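Local coordinates for colicin-B (Escherichia coli, PDB 1RH1), which kills Escherichia coli and closely related bacteria by forming channels that depolarise the cytoplasmic membrane and dissipate cellular energy, at residues G178-A183 with E287-N292; A257-S262 with N303-F308; G333-E338 with S470-F475; R349-N354 with D499-E504. All blocks are in the same frame, centred on the assembly; numbering follows the deposited sequence.

Contact 1 (G178-A183 with E287-N292); sequences GTQYMA and EILDSN
Gln180 reaches from a strand of the N-terminal part's antiparallel sheet to the extended backbone of Glu287, Ile288 and Leu289, the run that leads into the long helix 291-340. Strand 179-186 lies between strands 121-128 and 169-176 and is tied to both through backbone bonds, among them Gln180 with Leu128 and Tyr181 with Leu174, so the base of the glutamine is firmly set.

The polar part of the contact is the meeting of one carboxamide with main chain. Gln180 has CG anti to its own N (chi1 173°), and the chain runs on extended, which carries the amide the full length of the side chain across to a backbone whose nearest CA, that of Leu289, is 7.4 Å from Gln180 CA. Glutamine suits the place, because an uncharged amide with both donor and acceptor can lie among buried peptide groups. Glu287 points its carboxylate the other way, where its OE2 is hydrogen-bonded to Ser24 OG.

Hydrocarbon groups pack against the same amide. Leu289 directs CB toward the strand, and its isobutyl group lies beside the end of Gln180 while also touching Leu294 and Arg297 of the helix. Ile288 contributes a methyl: its CG2 approaches the amide, although the rest of its side chain leads off. At the centre, Gln180 CD is 3.9 Å from Glu287 O and equally 3.9 Å from Leu289 N.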
loop_
_atom_site.group_PDB
_atom_site.type_symbol
_atom_site.label_atom_id
_atom_site.label_comp_id
_atom_site.label_asym_id
_atom_site.label_seq_id
_atom_site.Cartn_x
_atom_site.Cartn_y
_atom_site.Cartn_z
ATOM N N GLY A 178 -17.387 -5.483 -11.258
ATOM C CA GLY A 178 -17.378 -5.308 -12.686
ATOM C C GLY A 178 -18.206 -4.118 -13.128
ATOM O O GLY A 178 -18.085 -3.767 -14.294
ATOM N N THR A 179 -19.064 -3.500 -12.290
ATOM C CA THR A 179 -19.799 -2.281 -12.626
ATOM C C THR A 179 -19.105 -1.083 -11.956
ATOM O O THR A 179 -18.793 -1.145 -10.760
ATOM C CB THR A 179 -21.317 -2.388 -12.183
ATOM O OG1 THR A 179 -21.601 -1.298 -11.303
ATOM C CG2 THR A 179 -21.665 -3.696 -11.499
ATOM N N GLN A 180 -18.839 0.002 -12.714
ATOM C CA GLN A 180 -18.126 1.170 -12.199
ATOM C C GLN A 180 -19.031 2.142 -11.454
ATOM O O GLN A 180 -20.098 2.538 -11.919
ATOM C CB GLN A 180 -17.429 1.890 -13.364
ATOM C CG GLN A 180 -16.741 3.235 -13.146
ATOM C CD GLN A 180 -16.395 3.899 -14.465
ATOM O OE1 GLN A 180 -15.245 3.985 -14.843
ATOM N NE2 GLN A 180 -17.325 4.383 -15.256
ATOM N N TYR A 181 -18.568 2.500 -10.256
ATOM C CA TYR A 181 -19.229 3.438 -9.362
ATOM C C TYR A 181 -18.500 4.771 -9.232
ATOM O O TYR A 181 -17.344 4.857 -9.630
ATOM C CB TYR A 181 -19.321 2.802 -8.011
ATOM C CG TYR A 181 -20.384 1.741 -7.999
ATOM C CD1 TYR A 181 -20.123 0.448 -8.440
ATOM C CD2 TYR A 181 -21.649 2.090 -7.533
ATOM C CE1 TYR A 181 -21.137 -0.501 -8.415
ATOM C CE2 TYR A 181 -22.663 1.138 -7.506
ATOM C CZ TYR A 181 -22.391 -0.144 -7.949
ATOM O OH TYR A 181 -23.406 -1.069 -7.926
ATOM N N MET A 182 -19.132 5.840 -8.744
ATOM C CA MET A 182 -18.395 7.038 -8.374
ATOM C C MET A 182 -18.580 7.211 -6.879
ATOM O O MET A 182 -19.709 7.196 -6.390
ATOM C CB MET A 182 -18.919 8.236 -9.133
ATOM C CG MET A 182 -18.480 8.126 -10.584
ATOM S SD MET A 182 -17.698 9.628 -11.179
ATOM C CE MET A 182 -16.371 9.689 -10.018
ATOM N N ALA A 183 -17.461 7.335 -6.156
ATOM C CA ALA A 183 -17.436 7.325 -4.706
ATOM C C ALA A 183 -16.666 8.423 -4.031
ATOM O O ALA A 183 -15.911 9.131 -4.682
ATOM C CB ALA A 183 -16.817 6.070 -4.197
ATOM N N GLU A 287 -13.544 8.906 -16.540
ATOM C CA GLU A 287 -13.838 8.242 -17.796
ATOM C C GLU A 287 -14.809 7.061 -17.638
ATOM O O GLU A 287 -14.470 6.047 -17.018
ATOM C CB GLU A 287 -12.523 7.786 -18.352
ATOM C CG GLU A 287 -12.590 7.081 -19.684
ATOM C CD GLU A 287 -11.222 6.601 -20.119
ATOM O OE1 GLU A 287 -10.814 6.953 -21.225
ATOM O OE2 GLU A 287 -10.571 5.889 -19.348
ATOM N N ILE A 288 -16.032 7.181 -18.187
ATOM C CA ILE A 288 -17.076 6.150 -18.178
ATOM C C ILE A 288 -16.507 4.981 -19.003
ATOM O O ILE A 288 -16.292 5.144 -20.206
ATOM C CB ILE A 288 -18.430 6.624 -18.856
ATOM C CG1 ILE A 288 -18.416 8.111 -19.175
ATOM C CG2 ILE A 288 -19.601 6.373 -17.941
ATOM C CD1 ILE A 288 -17.570 8.481 -20.447
ATOM N N LEU A 289 -16.177 3.825 -18.380
ATOM C CA LEU A 289 -15.627 2.625 -19.025
ATOM C C LEU A 289 -16.719 1.769 -19.670
ATOM O O LEU A 289 -17.832 1.637 -19.153
ATOM C CB LEU A 289 -14.855 1.810 -17.961
ATOM C CG LEU A 289 -13.315 1.785 -17.810
ATOM C CD1 LEU A 289 -12.690 3.135 -17.538
ATOM C CD2 LEU A 289 -13.000 0.992 -16.580
ATOM N N ASP A 290 -16.413 1.184 -20.834
ATOM C CA ASP A 290 -17.347 0.337 -21.588
ATOM C C ASP A 290 -17.334 -1.121 -21.165
ATOM O O ASP A 290 -16.387 -1.554 -20.520
ATOM C CB ASP A 290 -17.059 0.415 -23.108
ATOM C CG ASP A 290 -15.640 0.146 -23.601
ATOM O OD1 ASP A 290 -14.678 0.661 -23.013
ATOM O OD2 ASP A 290 -15.503 -0.558 -24.608
ATOM N N SER A 291 -18.348 -1.906 -21.529
ATOM C CA SER A 291 -18.488 -3.298 -21.114
ATOM C C SER A 291 -17.364 -4.311 -21.056
ATOM O O SER A 291 -17.380 -5.200 -20.204
ATOM C CB SER A 291 -19.570 -3.915 -21.930
ATOM O OG SER A 291 -20.685 -3.969 -21.055
ATOM N N ASN A 292 -16.405 -4.226 -21.970
ATOM C CA ASN A 292 -15.292 -5.149 -21.914
ATOM C C ASN A 292 -14.099 -4.548 -21.215
ATOM O O ASN A 292 -13.203 -5.256 -20.757
ATOM C CB ASN A 292 -14.932 -5.623 -23.344
ATOM C CG ASN A 292 -15.898 -6.742 -23.815
ATOM O OD1 ASN A 292 -16.372 -6.773 -24.963
ATOM N ND2 ASN A 292 -16.235 -7.698 -22.926
#

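Contact 2 (A257-S262 with N303-F308); sequences AGYTMS and NAKDDF
Tyr259 lies across the flank of helix 291-340 at residues 303-308, meeting three residues of it with three different parts of its side chain. Its CG stands anti to the carbonyl carbon (chi1 -71°), which puts the ring against the helix, beside Lys305. The root touches first: Tyr259 CB is 3.6 Å from Ala304 CB, a close approach that suits a residue as small as alanine. Next, the ring lies with one face on Lys305, whose CA sits 3.9 Å from the centroid of the Tyr259 ring in a CH-pi contact. The lysine chain bends at chi2 (141°), and this brings Lys305 CD to 3.6 Å from Tyr259 CE2; its methylenes continue the apolar surface past the CE2 edge, on the side where CA lies. At the far end, Phe308 takes the tyrosine's edge against its own face, an offset edge-to-face pair with planes at 61° and Phe308 CD2 3.6 Å from Tyr259 OH.

Outside partners fix the tyrosine further: Arg119 makes a cation-pi contact with its ring, and Glu301 accepts a hydrogen bond from its backbone N. This is helix-on-loop packing at the entry to strand 260-262, which pairs in parallel with strand 20-22 of the TonB box and thus lies between that motif and the long helix.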
loop_
_atom_site.group_PDB
_atom_site.type_symbol
_atom_site.label_atom_id
_atom_site.label_comp_id
_atom_site.label_asym_id
_atom_site.label_seq_id
_atom_site.Cartn_x
_atom_site.Cartn_y
_atom_site.Cartn_z
ATOM N N ALA A 257 -11.898 0.928 -0.599
ATOM C CA ALA A 257 -11.654 1.596 -1.868
ATOM C C ALA A 257 -10.945 0.699 -2.870
ATOM O O ALA A 257 -10.422 -0.356 -2.492
ATOM C CB ALA A 257 -10.798 2.834 -1.675
ATOM N N GLY A 258 -10.941 1.146 -4.141
ATOM C CA GLY A 258 -10.337 0.408 -5.223
ATOM C C GLY A 258 -8.829 0.287 -5.127
ATOM O O GLY A 258 -8.154 0.987 -4.388
ATOM N N TYR A 259 -8.292 -0.646 -5.900
ATOM C CA TYR A 259 -6.866 -0.870 -5.993
ATOM C C TYR A 259 -6.230 -0.365 -7.290
ATOM O O TYR A 259 -4.998 -0.264 -7.343
ATOM C CB TYR A 259 -6.588 -2.340 -5.850
ATOM C CG TYR A 259 -6.807 -2.867 -4.457
ATOM C CD1 TYR A 259 -5.692 -3.133 -3.663
ATOM C CD2 TYR A 259 -8.099 -3.141 -3.997
ATOM C CE1 TYR A 259 -5.856 -3.692 -2.402
ATOM C CE2 TYR A 259 -8.275 -3.701 -2.727
ATOM C CZ TYR A 259 -7.143 -3.980 -1.948
ATOM O OH TYR A 259 -7.292 -4.625 -0.741
ATOM N N THR A 260 -6.988 -0.055 -8.354
ATOM C CA THR A 260 -6.404 0.480 -9.586
ATOM C C THR A 260 -6.914 1.860 -10.000
ATOM O O THR A 260 -8.119 2.097 -9.951
ATOM C CB THR A 260 -6.631 -0.454 -10.810
ATOM O OG1 THR A 260 -8.017 -0.728 -10.793
ATOM C CG2 THR A 260 -5.891 -1.764 -10.807
ATOM N N MET A 261 -6.047 2.808 -10.387
ATOM C CA MET A 261 -6.520 4.068 -10.941
ATOM C C MET A 261 -6.369 4.026 -12.442
ATOM O O MET A 261 -5.278 3.750 -12.940
ATOM C CB MET A 261 -5.744 5.289 -10.408
ATOM C CG MET A 261 -4.329 5.121 -9.825
ATOM S SD MET A 261 -3.690 6.585 -8.946
ATOM C CE MET A 261 -4.843 6.651 -7.586
ATOM N N SER A 262 -7.487 4.242 -13.159
ATOM C CA SER A 262 -7.566 4.310 -14.629
ATOM C C SER A 262 -6.611 5.399 -15.113
ATOM O O SER A 262 -6.559 6.463 -14.486
ATOM C CB SER A 262 -9.017 4.629 -15.030
ATOM O OG SER A 262 -9.238 4.947 -16.399
ATOM N N ASN A 303 -6.920 -9.009 -9.102
ATOM C CA ASN A 303 -5.524 -9.372 -8.964
ATOM C C ASN A 303 -4.736 -8.468 -8.046
ATOM O O ASN A 303 -3.942 -9.001 -7.283
ATOM C CB ASN A 303 -4.830 -9.371 -10.306
ATOM C CG ASN A 303 -5.156 -10.549 -11.212
ATOM O OD1 ASN A 303 -4.658 -10.541 -12.333
ATOM N ND2 ASN A 303 -5.943 -11.573 -10.832
ATOM N N ALA A 304 -4.908 -7.132 -8.082
ATOM C CA ALA A 304 -4.206 -6.197 -7.198
ATOM C C ALA A 304 -4.573 -6.390 -5.728
ATOM O O ALA A 304 -3.746 -6.199 -4.831
ATOM C CB ALA A 304 -4.553 -4.793 -7.564
ATOM N N LYS A 305 -5.833 -6.802 -5.500
ATOM C CA LYS A 305 -6.356 -7.116 -4.187
ATOM C C LYS A 305 -5.714 -8.348 -3.534
ATOM O O LYS A 305 -5.174 -8.277 -2.425
ATOM C CB LYS A 305 -7.854 -7.293 -4.328
ATOM C CG LYS A 305 -8.484 -7.654 -3.011
ATOM C CD LYS A 305 -9.789 -6.937 -2.922
ATOM C CE LYS A 305 -10.491 -7.288 -1.626
ATOM N NZ LYS A 305 -11.667 -6.440 -1.485
ATOM N N ASP A 306 -5.745 -9.499 -4.217
ATOM C CA ASP A 306 -5.217 -10.756 -3.690
ATOM C C ASP A 306 -3.721 -10.752 -3.501
ATOM O O ASP A 306 -3.210 -11.406 -2.601
ATOM C CB ASP A 306 -5.588 -11.920 -4.611
ATOM C CG ASP A 306 -7.088 -12.226 -4.752
ATOM O OD1 ASP A 306 -7.952 -11.491 -4.246
ATOM O OD2 ASP A 306 -7.400 -13.227 -5.402
ATOM N N ASP A 307 -3.011 -9.986 -4.321
ATOM C CA ASP A 307 -1.579 -9.911 -4.194
ATOM C C ASP A 307 -1.209 -9.057 -3.004
ATOM O O ASP A 307 -0.209 -9.341 -2.347
ATOM C CB ASP A 307 -0.991 -9.341 -5.472
ATOM C CG ASP A 307 -1.185 -10.205 -6.723
ATOM O OD1 ASP A 307 -1.449 -11.414 -6.621
ATOM O OD2 ASP A 307 -1.069 -9.651 -7.823
ATOM N N PHE A 308 -2.034 -8.038 -2.704
ATOM C CA PHE A 308 -1.839 -7.179 -1.546
ATOM C C PHE A 308 -2.073 -7.994 -0.288
ATOM O O PHE A 308 -1.339 -7.883 0.690
ATOM C CB PHE A 308 -2.819 -6.029 -1.604
ATOM C CG PHE A 308 -2.912 -5.205 -0.330
ATOM C CD1 PHE A 308 -1.897 -4.313 0.004
ATOM C CD2 PHE A 308 -4.020 -5.340 0.491
ATOM C CE1 PHE A 308 -1.988 -3.550 1.162
ATOM C CE2 PHE A 308 -4.103 -4.574 1.651
ATOM C CZ PHE A 308 -3.092 -3.679 1.989
#

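Contact 3 (G333-E338 with S470-F475)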
loop_
_atom_site.group_PDB
_atom_site.type_symbol
_atom_site.label_atom_id
_atom_site.label_comp_id
_atom_site.label_asym_id
_atom_site.label_seq_id
_atom_site.Cartn_x
_atom_site.Cartn_y
_atom_site.Cartn_z
ATOM N N GLY A 333 19.802 -15.890 26.514
ATOM C CA GLY A 333 20.845 -14.985 26.937
ATOM C C GLY A 333 20.775 -14.786 28.430
ATOM O O GLY A 333 21.791 -14.952 29.093
ATOM N N ASP A 334 19.573 -14.497 28.940
ATOM C CA ASP A 334 19.371 -14.326 30.358
ATOM C C ASP A 334 19.715 -15.617 31.080
ATOM O O ASP A 334 20.661 -15.531 31.862
ATOM C CB ASP A 334 17.915 -13.913 30.645
ATOM C CG ASP A 334 17.514 -12.466 30.285
ATOM O OD1 ASP A 334 16.321 -12.169 30.279
ATOM O OD2 ASP A 334 18.361 -11.610 30.022
ATOM N N LYS A 335 19.096 -16.793 30.814
ATOM C CA LYS A 335 19.403 -18.084 31.457
ATOM C C LYS A 335 20.857 -18.527 31.392
ATOM O O LYS A 335 21.491 -18.782 32.411
ATOM C CB LYS A 335 18.560 -19.205 30.852
ATOM C CG LYS A 335 18.842 -20.667 31.262
ATOM C CD LYS A 335 17.657 -21.512 30.804
ATOM C CE LYS A 335 17.582 -22.940 31.354
ATOM N NZ LYS A 335 18.470 -23.878 30.683
ATOM N N VAL A 336 21.441 -18.637 30.210
ATOM C CA VAL A 336 22.844 -19.003 30.112
ATOM C C VAL A 336 23.670 -17.883 30.736
ATOM O O VAL A 336 24.634 -18.143 31.430
ATOM C CB VAL A 336 23.157 -19.238 28.612
ATOM C CG1 VAL A 336 24.598 -19.587 28.408
ATOM C CG2 VAL A 336 22.352 -20.417 28.103
ATOM N N GLY A 337 23.230 -16.638 30.600
ATOM C CA GLY A 337 23.904 -15.472 31.137
ATOM C C GLY A 337 24.215 -15.546 32.623
ATOM O O GLY A 337 25.410 -15.466 32.930
ATOM N N GLU A 338 23.252 -15.732 33.561
ATOM C CA GLU A 338 23.590 -15.786 34.985
ATOM C C GLU A 338 24.394 -17.066 35.360
ATOM O O GLU A 338 24.376 -17.571 36.485
ATOM C CB GLU A 338 22.259 -15.628 35.866
ATOM C CG GLU A 338 21.531 -14.218 36.063
ATOM C CD GLU A 338 21.830 -13.147 37.182
ATOM O OE1 GLU A 338 20.894 -12.622 37.794
ATOM O OE2 GLU A 338 22.967 -12.735 37.404
ATOM N N SER A 470 14.122 -22.291 22.519
ATOM C CA SER A 470 13.022 -22.754 23.343
ATOM C C SER A 470 13.084 -24.229 23.730
ATOM O O SER A 470 12.248 -24.742 24.465
ATOM C CB SER A 470 11.707 -22.429 22.628
ATOM O OG SER A 470 11.544 -23.164 21.440
ATOM N N ALA A 471 14.087 -24.946 23.253
ATOM C CA ALA A 471 14.318 -26.293 23.712
ATOM C C ALA A 471 15.276 -26.142 24.875
ATOM O O ALA A 471 15.028 -26.823 25.859
ATOM C CB ALA A 471 14.987 -27.160 22.661
ATOM N N LEU A 472 16.326 -25.274 24.826
ATOM C CA LEU A 472 17.296 -25.053 25.919
ATOM C C LEU A 472 16.670 -24.428 27.159
ATOM O O LEU A 472 16.995 -24.870 28.266
ATOM C CB LEU A 472 18.456 -24.142 25.477
ATOM C CG LEU A 472 19.415 -23.540 26.519
ATOM C CD1 LEU A 472 20.257 -24.618 27.137
ATOM C CD2 LEU A 472 20.390 -22.594 25.874
ATOM N N ILE A 473 15.752 -23.449 27.035
ATOM C CA ILE A 473 15.149 -22.857 28.218
ATOM C C ILE A 473 14.110 -23.787 28.816
ATOM O O ILE A 473 13.405 -23.406 29.750
ATOM C CB ILE A 473 14.439 -21.493 27.948
ATOM C CG1 ILE A 473 13.257 -21.693 27.040
ATOM C CG2 ILE A 473 15.431 -20.495 27.351
ATOM C CD1 ILE A 473 12.442 -20.404 26.913
ATOM N N ALA A 474 14.015 -25.016 28.303
ATOM C CA ALA A 474 13.046 -26.016 28.741
ATOM C C ALA A 474 13.691 -27.345 29.065
ATOM O O ALA A 474 13.017 -28.270 29.515
ATOM C CB ALA A 474 12.008 -26.287 27.651
ATOM N N PHE A 475 14.985 -27.496 28.815
ATOM C CA PHE A 475 15.602 -28.770 29.084
ATOM C C PHE A 475 15.894 -28.934 30.557
ATOM O O PHE A 475 16.228 -27.968 31.255
ATOM C CB PHE A 475 16.894 -28.893 28.338
ATOM C CG PHE A 475 16.813 -29.287 26.880
ATOM C CD1 PHE A 475 17.980 -29.177 26.105
ATOM C CD2 PHE A 475 15.628 -29.775 26.321
ATOM C CE1 PHE A 475 17.965 -29.559 24.769
ATOM C CE2 PHE A 475 15.623 -30.153 24.984
ATOM C CZ PHE A 475 16.787 -30.045 24.219
#
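Lys335 and Val336 pack the side of helix 291-340 on the C-terminal end of helix 457-472, a contact within the pore-forming domain where an ammonium group meets a terminal carbonyl and valine meets leucine. The second segment lies in a predicted transmembrane stretch, and Ile473 is the residue at which its backbone first leaves helical geometry.

The polar component is one hydrogen bond, Lys335 NZ to Leu472 O, 3.0 Å long. Its C=O...N angle is 137°, and the donor stands 39° above the carbonyl plane. Carbonyls in the last turn of a helix have no following turn to occupy them fully, and Leu472 O otherwise receives a weak bond from Phe475 N. A lysine suits this position, since its positive charge would be drawn to the negative end of the helix dipole. The chain gets there nearly extended until CE, where the last torsion (chi4 -79°) turns NZ toward the oxygen. On the way its methylenes do apolar work: Lys335 CD runs 3.8 Å from Ile473 CA, at the partly exposed border of the contact.

On the buried side the contact is between hydrocarbon groups. Val336 CG2 touches Leu472 CD2 at 3.7 Å, the two side chains crossing at about a right angle, and the branched residues fill the space between the backbones with compact methyl groups.

Helix 479-495 closes this corner: its Val482 touches both Lys335 and Val336, while Val485 and Ile489 lie on Leu472, and Tyr344 of helix 342-357 covers Val336 as well.

Contact 4 (R349-N354 with D499-E504)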
loop_
_atom_site.group_PDB
_atom_site.type_symbol
_atom_site.label_atom_id
_atom_site.label_comp_id
_atom_site.label_asym_id
_atom_site.label_seq_id
_atom_site.Cartn_x
_atom_site.Cartn_y
_atom_site.Cartn_z
ATOM N N ARG A 349 21.808 -10.059 23.060
ATOM C CA ARG A 349 21.113 -8.829 22.658
ATOM C C ARG A 349 21.381 -8.640 21.172
ATOM O O ARG A 349 20.422 -8.565 20.413
ATOM C CB ARG A 349 21.614 -7.532 23.320
ATOM C CG ARG A 349 21.774 -7.393 24.830
ATOM C CD ARG A 349 20.508 -7.531 25.665
ATOM N NE ARG A 349 20.522 -8.748 26.486
ATOM C CZ ARG A 349 20.561 -8.779 27.835
ATOM N NH1 ARG A 349 20.593 -7.667 28.583
ATOM N NH2 ARG A 349 20.547 -9.962 28.452
ATOM N N GLU A 350 22.668 -8.670 20.772
ATOM C CA GLU A 350 23.090 -8.597 19.371
ATOM C C GLU A 350 22.463 -9.644 18.451
ATOM O O GLU A 350 21.959 -9.263 17.396
ATOM C CB GLU A 350 24.598 -8.753 19.236
ATOM C CG GLU A 350 25.465 -7.588 19.645
ATOM C CD GLU A 350 25.498 -6.475 18.609
ATOM O OE1 GLU A 350 24.757 -5.495 18.751
ATOM O OE2 GLU A 350 26.272 -6.596 17.656
ATOM N N ILE A 351 22.433 -10.947 18.781
ATOM C CA ILE A 351 21.836 -11.921 17.883
ATOM C C ILE A 351 20.353 -11.642 17.785
ATOM O O ILE A 351 19.833 -11.546 16.676
ATOM C CB ILE A 351 22.085 -13.349 18.380
ATOM C CG1 ILE A 351 23.574 -13.636 18.334
ATOM C CG2 ILE A 351 21.376 -14.342 17.497
ATOM C CD1 ILE A 351 24.012 -15.105 18.508
ATOM N N ALA A 352 19.676 -11.414 18.906
ATOM C CA ALA A 352 18.278 -11.054 18.855
ATOM C C ALA A 352 18.044 -9.754 18.104
ATOM O O ALA A 352 17.071 -9.684 17.367
ATOM C CB ALA A 352 17.751 -10.901 20.236
ATOM N N GLU A 353 18.908 -8.729 18.213
ATOM C CA GLU A 353 18.769 -7.466 17.471
ATOM C C GLU A 353 18.831 -7.768 15.979
ATOM O O GLU A 353 17.941 -7.398 15.210
ATOM C CB GLU A 353 19.892 -6.477 17.818
ATOM C CG GLU A 353 19.711 -5.711 19.145
ATOM C CD GLU A 353 20.938 -4.989 19.756
ATOM O OE1 GLU A 353 21.810 -4.497 19.018
ATOM O OE2 GLU A 353 21.014 -4.915 20.996
ATOM N N ASN A 354 19.850 -8.531 15.578
ATOM C CA ASN A 354 20.009 -8.950 14.204
ATOM C C ASN A 354 18.868 -9.771 13.626
ATOM O O ASN A 354 18.557 -9.661 12.438
ATOM C CB ASN A 354 21.282 -9.734 14.094
ATOM C CG ASN A 354 22.432 -8.826 13.742
ATOM O OD1 ASN A 354 22.857 -7.975 14.523
ATOM N ND2 ASN A 354 22.930 -9.011 12.518
ATOM N N ASP A 499 29.829 -13.749 11.214
ATOM C CA ASP A 499 30.981 -14.420 11.787
ATOM C C ASP A 499 31.424 -13.657 13.027
ATOM O O ASP A 499 32.123 -14.243 13.857
ATOM C CB ASP A 499 32.129 -14.490 10.762
ATOM C CG ASP A 499 33.385 -15.217 11.242
ATOM O OD1 ASP A 499 33.363 -16.440 11.388
ATOM O OD2 ASP A 499 34.393 -14.548 11.474
ATOM N N LYS A 500 31.035 -12.372 13.180
ATOM C CA LYS A 500 31.324 -11.594 14.384
ATOM C C LYS A 500 30.957 -12.432 15.600
ATOM O O LYS A 500 31.818 -12.795 16.400
ATOM C CB LYS A 500 30.499 -10.297 14.527
ATOM C CG LYS A 500 30.626 -9.176 13.497
ATOM C CD LYS A 500 32.079 -8.823 13.144
ATOM C CE LYS A 500 32.148 -7.788 12.009
ATOM N NZ LYS A 500 33.524 -7.535 11.609
ATOM N N PHE A 501 29.693 -12.867 15.618
ATOM C CA PHE A 501 29.104 -13.651 16.688
ATOM C C PHE A 501 29.893 -14.887 17.072
ATOM O O PHE A 501 29.974 -15.195 18.258
ATOM C CB PHE A 501 27.693 -14.038 16.272
ATOM C CG PHE A 501 26.787 -12.849 15.964
ATOM C CD1 PHE A 501 26.976 -11.613 16.592
ATOM C CD2 PHE A 501 25.742 -13.013 15.053
ATOM C CE1 PHE A 501 26.118 -10.554 16.304
ATOM C CE2 PHE A 501 24.891 -11.942 14.779
ATOM C CZ PHE A 501 25.075 -10.710 15.401
ATOM N N VAL A 502 30.527 -15.583 16.123
ATOM C CA VAL A 502 31.303 -16.751 16.502
ATOM C C VAL A 502 32.735 -16.366 16.865
ATOM O O VAL A 502 33.446 -17.153 17.493
ATOM C CB VAL A 502 31.226 -17.767 15.350
ATOM C CG1 VAL A 502 32.000 -19.054 15.610
ATOM C CG2 VAL A 502 29.773 -18.190 15.250
ATOM N N ASP A 503 33.216 -15.167 16.512
ATOM C CA ASP A 503 34.483 -14.716 17.059
ATOM C C ASP A 503 34.303 -14.233 18.495
ATOM O O ASP A 503 35.176 -14.554 19.294
ATOM C CB ASP A 503 35.053 -13.609 16.191
ATOM C CG ASP A 503 35.773 -14.119 14.938
ATOM O OD1 ASP A 503 35.954 -15.331 14.775
ATOM O OD2 ASP A 503 36.177 -13.290 14.113
ATOM N N GLU A 504 33.204 -13.547 18.901
ATOM C CA GLU A 504 32.966 -13.096 20.282
ATOM C C GLU A 504 32.956 -14.234 21.279
ATOM O O GLU A 504 33.451 -14.102 22.383
ATOM C CB GLU A 504 31.623 -12.393 20.454
ATOM C CG GLU A 504 31.591 -10.861 20.416
ATOM C CD GLU A 504 31.558 -10.144 19.054
ATOM O OE1 GLU A 504 32.632 -9.907 18.480
ATOM O OE2 GLU A 504 30.458 -9.794 18.593
#
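Glu350, Ile351 and Asn354 of helix 342-357 meet one aromatic ring, that of Phe501 on helix 500-510, from three directions; Leu347 of the same helix is a further neighbour of Phe501. The two helical segments run antiparallel, with their axes 11.4 Å apart, a spacing wide enough that a large side chain has to bridge it. Phe501 does so with CG anti to its carbonyl carbon (chi1 -58°), a torsion that sends the ring outward to the opposing helix.

First along the segment, Glu350 offers its aliphatic root: Glu350 CB is 3.8 Å from Phe501 CE1. Its chain bends at chi2, and the carboxylate stays beside the ring, its plane 80° from the ring's, at the rim of the contact. There Glu350 OE2 lies 5.4 Å from Glu504 OE2, and the two like charges would be expected to disfavour each other mildly.

One residue on, Ile351 lays its longer branch over the ring. Its CG1 stands above the middle of one face, 4.0 Å from the Phe501 ring centroid, in a CH-pi contact. A beta-branched, buried isoleucine fits because it offers a broad hydrocarbon surface, which Ile329 of helix 291-340 and Ile497 also touch.

About a turn after Glu350, Asn354 approaches the rim of the ring and not its face. Asn354 CG is 3.6 Å from Phe501 CZ, near the ring plane, and the amide is turned almost perpendicular to the ring, at 86°. A short amide suits a partly exposed site where its flat group can meet the ring rim without a hydrogen bond to it.

The result is a ring from one helix lodged against two consecutive side chains and a third about a turn further on in its antiparallel neighbour, as in the all-helical bundle of the channel-forming colicins.

Overall arrangement
The long helix 291-340 joins the two halves of the molecule and carries or adjoins a segment of contacts 1, 2 and 3. Contact 1 lies just before its start and contact 2 some way along its first half, with centres 15 Å apart, and they touch where Glu287 packs on Ser262; their segments alternate along the chain. Contact 3 lies near the far end of the helix, its centre 46 Å from that of contact 2 and 61 Å from that of contact 1. Contact 4 uses the next helix, its centre 17 Å from that of contact 3, and the salt bridge of Asp334 with Arg349 links the two. Thus the first pair lies beside the TonB-box region, the second within the pore-forming domain.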